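Transcriptional regulator (Pseudomonas aeruginosa, PDB 3E7Q) probably binds DNA and represses transcription as a member of the TetR family of helix-turn-helix regulators. Local coordinates at residues T70-V73 / M74-R78. Residues are numbered along the deposited sequence; the frame is centred on the assembly and turned at random.
Sequences TGRV and MRLLR
The N-H of Leu-77 hydrogen-bonds to Val-73 O, 2.8 Å from N to O and almost in line with the C=O bond. This is one of the successive i to i+4 bonds of alpha-helix 58-82, which follows the predicted helix-turn-helix in sequence and here packs against helices 88-99, 102-105 and 124-152. The side chains of the same two residues lie side by side and point the same way. Val-73 CG1 is anti to its own N (chi1 164°), and this turns it along the helix to Leu-77 CD1, a tight 3.4 Å away. Leu-104 of helix 102-105 touches both side chains, and Phe-95 and Tyr-137 also meet Leu-77. Thr-70 and Met-74 face helix 124-152, at Ser-133 and Leu-140. Thr-70 OG1 is hydrogen-bonded to Tyr-66 O, one turn earlier in the helix.

The more exposed side is built differently. Arg-75 bends at chi3 (-62°) and folds back along the preceding turn. Arg-72 CA lies against one face of the Arg-75 guanidinium, offset toward its rim, 3.6 Å from NH2. The Arg-72 chain is extended from CG to NE and crosses Leu-76 at a slant. Leu-76 CD1 sits over the rim of one guanidinium face, 3.6 Å from Arg-72 NH2.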
loop_
_atom_site.group_PDB
_atom_site.type_symbol
_atom_site.label_atom_id
_atom_site.label_comp_id
_atom_site.label_asym_id
_atom_site.label_seq_id
_atom_site.Cartn_x
_atom_site.Cartn_y
_atom_site.Cartn_z
ATOM N N THR B 70 -7.044 -8.597 10.520
ATOM C CA THR B 70 -5.816 -8.304 11.246
ATOM C C THR B 70 -5.490 -9.283 12.359
ATOM O O THR B 70 -4.331 -9.638 12.524
ATOM C CB THR B 70 -5.791 -6.854 11.815
ATOM O OG1 THR B 70 -6.910 -6.649 12.679
ATOM C CG2 THR B 70 -5.790 -5.819 10.655
ATOM N N GLY B 71 -6.498 -9.721 13.112
ATOM C CA GLY B 71 -6.331 -10.740 14.155
ATOM C C GLY B 71 -5.727 -12.023 13.628
ATOM O O GLY B 71 -4.818 -12.617 14.247
ATOM N N ARG B 72 -6.234 -12.447 12.473
ATOM C CA ARG B 72 -5.834 -13.682 11.852
ATOM C C ARG B 72 -4.405 -13.624 11.371
ATOM O O ARG B 72 -3.642 -14.563 11.600
ATOM C CB ARG B 72 -6.763 -13.997 10.661
ATOM C CG ARG B 72 -6.251 -15.119 9.825
ATOM C CD ARG B 72 -7.140 -15.477 8.680
ATOM N NE ARG B 72 -6.400 -16.373 7.794
ATOM C CZ ARG B 72 -5.454 -15.997 6.909
ATOM N NH1 ARG B 72 -5.146 -14.713 6.766
ATOM N NH2 ARG B 72 -4.814 -16.916 6.152
ATOM N N VAL B 73 -4.054 -12.553 10.653
ATOM C CA VAL B 73 -2.666 -12.304 10.235
ATOM C C VAL B 73 -1.686 -12.379 11.435
ATOM O O VAL B 73 -0.680 -13.108 11.392
ATOM C CB VAL B 73 -2.478 -10.925 9.548
ATOM C CG1 VAL B 73 -0.926 -10.509 9.494
ATOM C CG2 VAL B 73 -3.102 -10.912 8.190
ATOM N N MET B 74 -2.006 -11.638 12.493
ATOM C CA MET B 74 -1.206 -11.675 13.714
ATOM C C MET B 74 -1.071 -13.015 14.392
ATOM O O MET B 74 -0.018 -13.296 14.962
ATOM C CB MET B 74 -1.755 -10.705 14.744
ATOM C CG MET B 74 -1.450 -9.275 14.374
ATOM S SD MET B 74 0.311 -8.832 14.268
ATOM C CE MET B 74 0.819 -9.317 15.925
ATOM N N ARG B 75 -2.141 -13.806 14.397
ATOM C CA ARG B 75 -2.065 -15.158 14.921
ATOM C C ARG B 75 -1.072 -15.976 14.153
ATOM O O ARG B 75 -0.288 -16.728 14.726
ATOM C CB ARG B 75 -3.389 -15.889 14.876
ATOM C CG ARG B 75 -4.219 -15.702 16.118
ATOM C CD ARG B 75 -5.352 -16.775 16.176
ATOM N NE ARG B 75 -6.307 -16.697 15.058
ATOM C CZ ARG B 75 -7.224 -15.726 14.877
ATOM N NH1 ARG B 75 -7.301 -14.671 15.704
ATOM N NH2 ARG B 75 -8.036 -15.771 13.818
ATOM N N LEU B 76 -1.118 -15.845 12.843
ATOM C CA LEU B 76 -0.272 -16.658 12.015
ATOM C C LEU B 76 1.171 -16.175 12.163
ATOM O O LEU B 76 2.070 -16.983 12.217
ATOM C CB LEU B 76 -0.724 -16.610 10.559
ATOM C CG LEU B 76 -2.028 -17.315 10.225
ATOM C CD1 LEU B 76 -2.253 -17.151 8.723
ATOM C CD2 LEU B 76 -2.044 -18.815 10.673
ATOM N N LEU B 77 1.371 -14.851 12.208
ATOM C CA LEU B 77 2.724 -14.289 12.323
ATOM C C LEU B 77 3.369 -14.570 13.707
ATOM O O LEU B 77 4.560 -14.856 13.770
ATOM C CB LEU B 77 2.733 -12.807 11.986
ATOM C CG LEU B 77 2.459 -12.534 10.487
ATOM C CD1 LEU B 77 2.366 -11.040 10.179
ATOM C CD2 LEU B 77 3.475 -13.244 9.573
ATOM N N ARG B 78 2.580 -14.502 14.784
ATOM C CA ARG B 78 3.052 -14.885 16.112
ATOM C C ARG B 78 3.402 -16.331 16.149
ATOM O O ARG B 78 4.387 -16.693 16.780
ATOM C CB ARG B 78 2.029 -14.638 17.219
ATOM C CG ARG B 78 1.978 -13.179 17.644
ATOM C CD ARG B 78 0.899 -12.861 18.737
ATOM N NE ARG B 78 0.960 -11.421 19.021
ATOM C CZ ARG B 78 -0.030 -10.543 18.848
ATOM N NH1 ARG B 78 -1.252 -10.936 18.458
ATOM N NH2 ARG B 78 0.210 -9.252 19.091
#